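PDB 1T57: conserved protein from Methanothermobacter thermautotrophicus, which is of unknown function but binds flavin mononucleotide and magnesium ions, and belongs to the family of the pyruvate kinase alpha/beta domain. Local coordinates for residues 25-30 against 201-206; 38-43 against 66-71; 144-149 against 180-185. One frame throughout, in Å; residues are numbered along the deposited sequence.

Contact 1. Residues 25-30 against 201-206. With MG (magnesium ion), chain D.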
loop_
_atom_site.group_PDB
_atom_site.type_symbol
_atom_site.label_atom_id
_atom_site.label_comp_id
_atom_site.label_asym_id
_atom_site.label_seq_id
_atom_site.Cartn_x
_atom_site.Cartn_y
_atom_site.Cartn_z
ATOM N N ILE A 25 -11.934 33.942 14.579
ATOM C CA ILE A 25 -11.110 33.153 13.696
ATOM C C ILE A 25 -11.010 34.001 12.455
ATOM O O ILE A 25 -12.027 34.511 11.959
ATOM C CB ILE A 25 -11.750 31.781 13.333
ATOM C CG1 ILE A 25 -10.802 31.019 12.405
ATOM C CG2 ILE A 25 -13.129 31.976 12.689
ATOM C CD1 ILE A 25 -11.355 29.721 11.880
ATOM N N CYS A 26 -9.790 34.184 11.962
ATOM C CA CYS A 26 -9.606 34.972 10.758
ATOM C C CYS A 26 -9.486 34.094 9.511
ATOM O O CYS A 26 -8.714 33.125 9.500
ATOM C CB CYS A 26 -8.359 35.839 10.900
ATOM S SG CYS A 26 -8.358 37.248 9.811
ATOM N N TYR A 27 -10.273 34.419 8.484
ATOM C CA TYR A 27 -10.235 33.708 7.206
ATOM C C TYR A 27 -9.576 34.624 6.180
ATOM O O TYR A 27 -10.166 35.604 5.760
ATOM C CB TYR A 27 -11.644 33.350 6.714
ATOM C CG TYR A 27 -12.348 32.348 7.584
ATOM C CD1 TYR A 27 -13.506 32.693 8.264
ATOM C CD2 TYR A 27 -11.824 31.071 7.775
ATOM C CE1 TYR A 27 -14.126 31.798 9.118
ATOM C CE2 TYR A 27 -12.426 30.173 8.632
ATOM C CZ TYR A 27 -13.573 30.544 9.304
ATOM O OH TYR A 27 -14.150 29.691 10.205
ATOM N N PHE A 28 -8.343 34.330 5.790
ATOM C CA PHE A 28 -7.674 35.164 4.791
ATOM C C PHE A 28 -8.244 34.879 3.412
ATOM O O PHE A 28 -8.383 33.731 3.008
ATOM C CB PHE A 28 -6.174 34.907 4.797
ATOM C CG PHE A 28 -5.528 35.159 6.125
ATOM C CD1 PHE A 28 -4.900 34.119 6.808
ATOM C CD2 PHE A 28 -5.532 36.433 6.688
ATOM C CE1 PHE A 28 -4.298 34.341 8.040
ATOM C CE2 PHE A 28 -4.933 36.668 7.922
ATOM C CZ PHE A 28 -4.310 35.619 8.598
ATOM N N GLU A 29 -8.595 35.948 2.717
ATOM C CA GLU A 29 -9.189 35.877 1.393
ATOM C C GLU A 29 -8.314 35.061 0.462
ATOM O O GLU A 29 -8.807 34.324 -0.387
ATOM C CB GLU A 29 -9.357 37.293 0.847
ATOM C CG GLU A 29 -9.999 37.374 -0.521
ATOM C CD GLU A 29 -9.710 38.702 -1.204
ATOM O OE1 GLU A 29 -9.803 39.764 -0.541
ATOM O OE2 GLU A 29 -9.392 38.677 -2.407
ATOM N N GLU A 30 -7.009 35.212 0.626
ATOM C CA GLU A 30 -6.053 34.468 -0.177
ATOM C C GLU A 30 -4.851 34.083 0.703
ATOM O O GLU A 30 -4.553 34.769 1.691
ATOM C CB GLU A 30 -5.587 35.328 -1.369
ATOM C CG GLU A 30 -6.717 35.771 -2.311
ATOM C CD GLU A 30 -7.222 34.658 -3.222
ATOM O OE1 GLU A 30 -8.247 34.854 -3.922
ATOM O OE2 GLU A 30 -6.597 33.579 -3.239
ATOM N N ILE A 201 -6.737 29.477 14.885
ATOM C CA ILE A 201 -6.619 30.917 15.092
ATOM C C ILE A 201 -6.841 31.675 13.787
ATOM O O ILE A 201 -7.502 32.701 13.772
ATOM C CB ILE A 201 -5.240 31.269 15.654
ATOM C CG1 ILE A 201 -5.019 30.505 16.962
ATOM C CG2 ILE A 201 -5.150 32.738 15.909
ATOM C CD1 ILE A 201 -3.578 30.277 17.354
ATOM N N ALA A 202 -6.300 31.165 12.683
ATOM C CA ALA A 202 -6.468 31.821 11.381
ATOM C C ALA A 202 -6.129 30.861 10.231
ATOM O O ALA A 202 -5.290 29.992 10.386
ATOM C CB ALA A 202 -5.581 33.053 11.323
HETATM N N MSE A 203 -6.764 31.016 9.080
HETATM C CA MSE A 203 -6.476 30.131 7.957
HETATM C C MSE A 203 -6.959 30.700 6.640
HETATM O O MSE A 203 -7.988 31.355 6.590
HETATM C CB MSE A 203 -7.154 28.776 8.157
HETATM C CG MSE A 203 -8.645 28.885 8.372
HETATM SE SE MSE A 203 -9.723 27.306 7.969
HETATM C CE MSE A 203 -10.436 27.005 9.757
ATOM N N PRO A 204 -6.229 30.445 5.549
ATOM C CA PRO A 204 -6.684 30.972 4.264
ATOM C C PRO A 204 -7.968 30.233 3.898
ATOM O O PRO A 204 -7.987 29.004 3.892
ATOM C CB PRO A 204 -5.552 30.603 3.303
ATOM C CG PRO A 204 -4.387 30.177 4.211
ATOM C CD PRO A 204 -5.075 29.551 5.372
ATOM N N ARG A 205 -9.022 30.986 3.603
ATOM C CA ARG A 205 -10.325 30.453 3.220
ATOM C C ARG A 205 -10.341 29.616 1.949
ATOM O O ARG A 205 -11.104 28.671 1.841
ATOM C CB ARG A 205 -11.293 31.607 3.043
ATOM C CG ARG A 205 -12.719 31.218 2.753
ATOM C CD ARG A 205 -13.587 32.461 2.993
ATOM N NE ARG A 205 -14.965 32.110 3.247
ATOM C CZ ARG A 205 -15.753 31.468 2.378
ATOM N NH1 ARG A 205 -15.292 31.114 1.181
ATOM N NH2 ARG A 205 -17.010 31.152 2.711
ATOM N N PRO A 206 -9.545 29.996 0.927
ATOM C CA PRO A 206 -9.527 29.207 -0.311
ATOM C C PRO A 206 -9.108 27.705 -0.115
ATOM O O PRO A 206 -9.866 26.812 -0.637
ATOM C CB PRO A 206 -8.530 29.978 -1.200
ATOM C CG PRO A 206 -8.588 31.316 -0.735
ATOM C CD PRO A 206 -8.649 31.153 0.774
ATOM O OXT PRO A 206 -8.063 27.445 0.519
HETATM MG MG MG D . -9.157 26.951 2.862
#

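Contact 2. Residues 38-43 against 66-71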
loop_
_atom_site.group_PDB
_atom_site.type_symbol
_atom_site.label_atom_id
_atom_site.label_comp_id
_atom_site.label_asym_id
_atom_site.label_seq_id
_atom_site.Cartn_x
_atom_site.Cartn_y
_atom_site.Cartn_z
ATOM N N ARG A 38 -0.671 39.565 10.459
ATOM C CA ARG A 38 -1.922 39.330 11.143
ATOM C C ARG A 38 -1.879 38.017 11.940
ATOM O O ARG A 38 -2.325 37.981 13.087
ATOM C CB ARG A 38 -3.076 39.332 10.137
ATOM C CG ARG A 38 -4.452 39.369 10.781
ATOM C CD ARG A 38 -4.535 40.456 11.844
ATOM N NE ARG A 38 -5.795 40.418 12.583
ATOM C CZ ARG A 38 -5.967 40.937 13.798
ATOM N NH1 ARG A 38 -4.952 41.535 14.421
ATOM N NH2 ARG A 38 -7.158 40.866 14.387
ATOM N N VAL A 39 -1.325 36.946 11.366
ATOM C CA VAL A 39 -1.284 35.705 12.124
ATOM C C VAL A 39 -0.325 35.817 13.304
ATOM O O VAL A 39 -0.584 35.248 14.351
ATOM C CB VAL A 39 -0.932 34.438 11.244
ATOM C CG1 VAL A 39 -1.118 34.750 9.813
ATOM C CG2 VAL A 39 0.470 33.903 11.560
ATOM N N LEU A 40 0.773 36.541 13.164
ATOM C CA LEU A 40 1.669 36.671 14.307
ATOM C C LEU A 40 0.964 37.439 15.426
ATOM O O LEU A 40 1.161 37.160 16.611
ATOM C CB LEU A 40 2.950 37.392 13.901
ATOM C CG LEU A 40 3.859 36.507 13.057
ATOM C CD1 LEU A 40 4.779 37.357 12.228
ATOM C CD2 LEU A 40 4.637 35.590 13.965
ATOM N N GLU A 41 0.114 38.391 15.048
ATOM C CA GLU A 41 -0.605 39.170 16.055
ATOM C C GLU A 41 -1.670 38.312 16.716
ATOM O O GLU A 41 -1.816 38.293 17.947
ATOM C CB GLU A 41 -1.280 40.400 15.439
ATOM C CG GLU A 41 -0.372 41.263 14.599
ATOM C CD GLU A 41 -0.900 42.671 14.436
ATOM O OE1 GLU A 41 -2.133 42.830 14.263
ATOM O OE2 GLU A 41 -0.074 43.612 14.480
ATOM N N LEU A 42 -2.411 37.593 15.886
ATOM C CA LEU A 42 -3.459 36.759 16.397
ATOM C C LEU A 42 -2.934 35.701 17.343
ATOM O O LEU A 42 -3.568 35.444 18.367
ATOM C CB LEU A 42 -4.244 36.161 15.251
ATOM C CG LEU A 42 -5.079 37.225 14.530
ATOM C CD1 LEU A 42 -5.824 36.592 13.382
ATOM C CD2 LEU A 42 -6.057 37.857 15.487
ATOM N N VAL A 43 -1.772 35.108 17.052
ATOM C CA VAL A 43 -1.254 34.087 17.969
ATOM C C VAL A 43 -0.933 34.704 19.317
ATOM O O VAL A 43 -1.201 34.092 20.358
ATOM C CB VAL A 43 0.052 33.349 17.480
ATOM C CG1 VAL A 43 -0.082 32.920 16.042
ATOM C CG2 VAL A 43 1.278 34.210 17.714
ATOM N N LEU A 66 12.009 34.950 13.336
ATOM C CA LEU A 66 12.488 36.215 13.907
ATOM C C LEU A 66 11.351 37.088 14.392
ATOM O O LEU A 66 11.290 37.440 15.569
ATOM C CB LEU A 66 13.304 36.998 12.888
ATOM C CG LEU A 66 14.714 36.488 12.602
ATOM C CD1 LEU A 66 15.318 37.302 11.465
ATOM C CD2 LEU A 66 15.553 36.577 13.867
ATOM N N ARG A 67 10.436 37.419 13.488
ATOM C CA ARG A 67 9.291 38.243 13.841
ATOM C C ARG A 67 8.566 37.710 15.070
ATOM O O ARG A 67 8.447 38.397 16.089
ATOM C CB ARG A 67 8.331 38.322 12.656
ATOM C CG ARG A 67 8.983 38.866 11.412
ATOM C CD ARG A 67 9.820 40.095 11.768
ATOM N NE ARG A 67 11.020 40.176 10.941
ATOM C CZ ARG A 67 12.246 40.350 11.426
ATOM N NH1 ARG A 67 12.434 40.467 12.737
ATOM N NH2 ARG A 67 13.283 40.390 10.601
ATOM N N LEU A 68 8.099 36.471 14.971
ATOM C CA LEU A 68 7.368 35.851 16.062
ATOM C C LEU A 68 8.027 35.999 17.427
ATOM O O LEU A 68 7.358 36.313 18.407
ATOM C CB LEU A 68 7.150 34.365 15.772
ATOM C CG LEU A 68 6.456 33.659 16.933
ATOM C CD1 LEU A 68 5.021 34.094 16.981
ATOM C CD2 LEU A 68 6.551 32.167 16.773
ATOM N N SER A 69 9.332 35.754 17.493
ATOM C CA SER A 69 10.070 35.849 18.750
ATOM C C SER A 69 9.920 37.190 19.473
ATOM O O SER A 69 10.051 37.254 20.700
ATOM C CB SER A 69 11.555 35.572 18.503
ATOM O OG SER A 69 12.102 36.486 17.557
ATOM N N GLU A 70 9.645 38.246 18.705
ATOM C CA GLU A 70 9.487 39.604 19.229
ATOM C C GLU A 70 8.113 39.944 19.783
ATOM O O GLU A 70 7.937 41.000 20.385
ATOM C CB GLU A 70 9.823 40.623 18.143
ATOM C CG GLU A 70 11.281 40.980 18.079
ATOM C CD GLU A 70 11.836 40.864 16.679
ATOM O OE1 GLU A 70 11.135 41.299 15.730
ATOM O OE2 GLU A 70 12.971 40.345 16.538
HETATM N N MSE A 71 7.141 39.065 19.574
HETATM C CA MSE A 71 5.782 39.307 20.046
HETATM C C MSE A 71 5.312 38.273 21.035
HETATM O O MSE A 71 4.293 38.454 21.702
HETATM C CB MSE A 71 4.805 39.330 18.872
HETATM C CG MSE A 71 4.736 40.656 18.166
HETATM SE SE MSE A 71 4.496 40.369 16.309
HETATM C CE MSE A 71 2.612 40.018 16.332
#

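Contact 3. Residues 144-149 against 180-185. With FMN (flavin mononucleotide), chain E.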
loop_
_atom_site.group_PDB
_atom_site.type_symbol
_atom_site.label_atom_id
_atom_site.label_comp_id
_atom_site.label_asym_id
_atom_site.label_seq_id
_atom_site.Cartn_x
_atom_site.Cartn_y
_atom_site.Cartn_z
ATOM N N GLN A 144 -2.409 24.899 2.975
ATOM C CA GLN A 144 -1.074 24.289 2.992
ATOM C C GLN A 144 -0.511 24.367 4.418
ATOM O O GLN A 144 0.029 23.401 4.941
ATOM C CB GLN A 144 -0.112 25.030 2.040
ATOM C CG GLN A 144 -0.441 24.939 0.551
ATOM C CD GLN A 144 -0.178 23.562 -0.011
ATOM O OE1 GLN A 144 0.752 22.890 0.412
ATOM N NE2 GLN A 144 -0.984 23.143 -0.977
ATOM N N GLY A 145 -0.622 25.543 5.023
ATOM C CA GLY A 145 -0.132 25.733 6.372
ATOM C C GLY A 145 -0.804 24.764 7.341
ATOM O O GLY A 145 -0.177 24.287 8.259
ATOM N N PHE A 146 -2.072 24.442 7.109
ATOM C CA PHE A 146 -2.772 23.537 8.009
ATOM C C PHE A 146 -1.976 22.240 8.056
ATOM O O PHE A 146 -1.846 21.585 9.098
ATOM C CB PHE A 146 -4.196 23.273 7.506
ATOM C CG PHE A 146 -5.119 22.665 8.536
ATOM C CD1 PHE A 146 -5.946 23.470 9.299
ATOM C CD2 PHE A 146 -5.203 21.291 8.695
ATOM C CE1 PHE A 146 -6.842 22.926 10.209
ATOM C CE2 PHE A 146 -6.095 20.732 9.604
ATOM C CZ PHE A 146 -6.924 21.558 10.361
ATOM N N LYS A 147 -1.407 21.875 6.921
ATOM C CA LYS A 147 -0.651 20.642 6.860
ATOM C C LYS A 147 0.702 20.819 7.498
ATOM O O LYS A 147 1.157 19.922 8.168
ATOM C CB LYS A 147 -0.543 20.140 5.399
ATOM C CG LYS A 147 0.840 20.161 4.737
ATOM C CD LYS A 147 1.582 18.865 4.933
ATOM C CE LYS A 147 2.621 18.619 3.817
ATOM N NZ LYS A 147 4.008 19.148 4.016
ATOM N N VAL A 148 1.337 21.984 7.352
ATOM C CA VAL A 148 2.666 22.107 7.955
ATOM C C VAL A 148 2.549 22.179 9.443
ATOM O O VAL A 148 3.423 21.698 10.162
ATOM C CB VAL A 148 3.522 23.320 7.406
ATOM C CG1 VAL A 148 3.016 23.765 6.065
ATOM C CG2 VAL A 148 3.596 24.426 8.396
ATOM N N CYS A 149 1.434 22.743 9.889
ATOM C CA CYS A 149 1.155 22.875 11.303
ATOM C C CYS A 149 1.215 21.561 12.055
ATOM O O CYS A 149 1.900 21.510 13.071
ATOM C CB CYS A 149 -0.202 23.560 11.530
ATOM S SG CYS A 149 -0.076 25.368 11.684
ATOM N N THR A 180 -1.407 30.345 8.471
ATOM C CA THR A 180 -2.167 29.380 9.247
ATOM C C THR A 180 -1.569 29.173 10.615
ATOM O O THR A 180 -0.365 28.992 10.758
ATOM C CB THR A 180 -2.209 28.012 8.592
ATOM O OG1 THR A 180 -2.706 28.128 7.260
ATOM C CG2 THR A 180 -3.114 27.105 9.395
ATOM N N ALA A 181 -2.402 29.195 11.640
ATOM C CA ALA A 181 -1.896 28.984 12.993
ATOM C C ALA A 181 -2.935 28.149 13.674
ATOM O O ALA A 181 -4.120 28.437 13.573
ATOM C CB ALA A 181 -1.714 30.305 13.723
ATOM N N LEU A 182 -2.487 27.115 14.367
ATOM C CA LEU A 182 -3.399 26.210 15.042
ATOM C C LEU A 182 -3.063 26.050 16.519
ATOM O O LEU A 182 -1.944 26.329 16.930
ATOM C CB LEU A 182 -3.363 24.842 14.338
ATOM C CG LEU A 182 -4.457 24.440 13.331
ATOM C CD1 LEU A 182 -4.719 25.487 12.289
ATOM C CD2 LEU A 182 -4.001 23.172 12.654
ATOM N N VAL A 183 -4.054 25.635 17.306
ATOM C CA VAL A 183 -3.867 25.367 18.723
ATOM C C VAL A 183 -4.039 23.861 18.822
ATOM O O VAL A 183 -5.103 23.306 18.542
ATOM C CB VAL A 183 -4.904 26.070 19.571
ATOM C CG1 VAL A 183 -4.926 25.482 20.964
ATOM C CG2 VAL A 183 -4.559 27.544 19.635
ATOM N N LEU A 184 -2.977 23.180 19.202
ATOM C CA LEU A 184 -3.057 21.736 19.242
ATOM C C LEU A 184 -2.155 21.124 20.277
ATOM O O LEU A 184 -1.359 21.807 20.940
ATOM C CB LEU A 184 -2.688 21.190 17.860
ATOM C CG LEU A 184 -1.338 21.694 17.313
ATOM C CD1 LEU A 184 -0.156 21.157 18.165
ATOM C CD2 LEU A 184 -1.181 21.282 15.845
ATOM N N THR A 185 -2.281 19.814 20.390
ATOM C CA THR A 185 -1.481 19.037 21.315
ATOM C C THR A 185 -0.683 18.074 20.446
ATOM O O THR A 185 -1.236 17.145 19.845
ATOM C CB THR A 185 -2.370 18.229 22.314
ATOM O OG1 THR A 185 -3.009 19.123 23.238
ATOM C CG2 THR A 185 -1.530 17.244 23.093
HETATM N N1 FMN E . 4.962 25.601 2.658
HETATM C C2 FMN E . 3.944 25.145 1.830
HETATM O O2 FMN E . 3.238 25.933 1.229
HETATM N N3 FMN E . 3.567 23.832 1.758
HETATM C C4 FMN E . 4.330 22.869 2.368
HETATM O O4 FMN E . 3.914 21.703 2.395
HETATM C C4A FMN E . 5.341 23.297 3.231
HETATM N N5 FMN E . 6.098 22.369 3.909
HETATM C C5A FMN E . 6.882 22.803 4.951
HETATM C C6 FMN E . 7.621 21.850 5.632
HETATM C C7 FMN E . 8.519 22.217 6.596
HETATM C C7M FMN E . 9.315 21.117 7.219
HETATM C C8 FMN E . 9.033 23.508 6.557
HETATM C C8M FMN E . 10.128 23.936 7.518
HETATM C C9 FMN E . 8.325 24.479 5.851
HETATM C C9A FMN E . 7.179 24.160 5.116
HETATM N N10 FMN E . 6.621 25.090 4.227
HETATM C C10 FMN E . 5.595 24.669 3.419
HETATM C "C1'" FMN E . 6.913 26.573 4.305
HETATM C "C2'" FMN E . 6.226 27.149 5.511
HETATM O "O2'" FMN E . 4.843 26.779 5.458
HETATM C "C3'" FMN E . 6.302 28.659 5.510
HETATM O "O3'" FMN E . 5.786 29.182 4.324
HETATM C "C4'" FMN E . 7.566 29.384 6.005
HETATM O "O4'" FMN E . 7.158 30.729 6.100
HETATM C "C5'" FMN E . 8.827 29.599 5.197
HETATM O "O5'" FMN E . 9.539 30.506 6.009
HETATM P P FMN E . 10.204 31.916 5.615
HETATM O O1P FMN E . 11.117 32.275 6.735
HETATM O O2P FMN E . 9.166 33.039 5.412
HETATM O O3P FMN E . 11.000 31.673 4.326
#

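Contact 1. Residues 25-30 against 201-206
The carbonyl oxygen of F28 is approached by three consecutive residues of 201-206. The backbone N of R205 donates to F28 O at 2.9 Å, P204 sets its CA against the same oxygen at 3.5 Å, and P206 CD lies close by. Further back, C26 O receives M203 N almost in line with its C=O bond (2.9 Å) and also meets the CA of A202. M203 O takes F28 N from well above the carbonyl plane, and a longer hydrogen bond from C26 N to I201 O (3.3 Å) completes a parallel pairing in which P204, whose nitrogen carries no hydrogen, is not called on to donate.

On the face carrying Y27 and M203 the two side chains run alongside each other. With chi1 at 56°, the selenomethionine CG is tucked between backbone N and carbonyl carbon, where it meets Y27 CD2 at 3.9 Å; the chain then bends at chi3, so that SE lies in the plane of the ring, 5.3 Å from its centroid, a Met-aromatic contact at the edge. CE goes on to I25 CD1 (3.6 Å). The other face has the A202 methyl against F28 CE1 at 3.8 Å.

The phenol OH of Y27 is hydrogen-bonded to V200 N of the second subunit, and the R205 guanidinium pairs with E167 and E199 of that subunit. P204 O binds magnesium together with V142 O. First and last strands thus lie side by side at one border of the mixed sheet of this alpha/beta fold, which the second subunit extends by antiparallel pairing with I25 and C26.

Contact 2. Residues 38-43 against 66-71
L40 drives its two methyls into different parts of 66-71. CD2 is pressed on L68, 3.3 Å from CB and 3.4 Å from CD1, both tighter than usual for carbons, while CD1 rests against R67 CB at 3.7 Å. The fork faces this way because CG stands opposite the carbonyl carbon (chi1 -73°) and the side chain leaves the backbone toward 66-71. One turn later V43 CG2 meets L68 CD1 at 3.8 Å, the two side chains lying roughly at right angles. L68 CD1 is therefore held between two residues of the first helix; its CG, anti to the backbone N at chi1 177°, carries the branch across to them. The selenomethionine M71, bent at chi2 and chi3, approaches L40 at CB, its SE 4.1 Å from that atom, but the exact place of its terminal methyl is doubtful.

Helices 36-50 and 63-69 are the connecting helices of two successive beta-alpha-beta units, leading into and out of strand 54-58, and they pack here against one face of the sheet. V43 and L68 both rest on I171 of strand 168-172; V43 also touches I169.

Farther out, each segment carries a salt bridge of its own. R38 NH1 hydrogen-bonds E41 OE1 at 3.1 Å as part of one, with that oxygen in the guanidinium plane and the anti lone pair in use, while L42 CD2 lies over one guanidinium face. R67 bends away beyond its CB to a weak salt bridge with E70 (NH1 to OE1, 3.4 Å), and L66 CB lies against one face of its guanidinium.

Contact 3. Residues 144-149 against 180-185
G145 CA comes within 3.6 Å of T180 OG1, a backbone approach so close that a side-chain carbon on the glycine would clash with the hydroxyl. This lets helix 144-158 lie against strand 180-185 as part of a helix layer over the sheet of the alpha/beta fold; A181 points away from it, to V43 of helix 36-50 on the other face. The T180 hydroxyl is hydrogen-bonded to S143 OG. The threonine methyl, CG2, lies against the backbone of F146, 3.7 Å from its N.

Farther along, L182 CD2 sits over one face of the F146 ring, 3.9 Å from the centroid and 18° off the normal, a CH-pi contact. The ring swings over it because CG is anti to the backbone N (chi1 -164°). Replacing F146 by an alanine would probably open a gap over L182 CD2 and remove its CH-pi partner, leaving the leucine less restrained. C149 CB packs on the same CD2 at 4.0 Å.

The helix also serves the flavin. K147 NZ, salt-bridged to E151, donates to FMN O4 at 3.0 Å, and Q144 OE1, which R140 NE also holds, accepts FMN N3-H at 3.3 Å and a nearly straight 172°.

In the fold
Contact 1 joins the first and last strands of the chain, and contacts 2 and 3 follow one another within the long stretch between them. Contact 3 lies deepest; its centre is about 12 Å from that of contact 1 and about 15 Å from that of contact 2, while contacts 1 and 2 are about 16 Å apart. Strands 22-28, 196-204 and 180-185 are successive neighbours in one sheet, so contacts 1 and 3 share a backbone-bonded border at A181. Helix 36-50 packs on both: L42 reaches C26 and I201, and V43 reaches A181. The sheet thereby connects the subunit edge and a magnesium site to the flavin pocket.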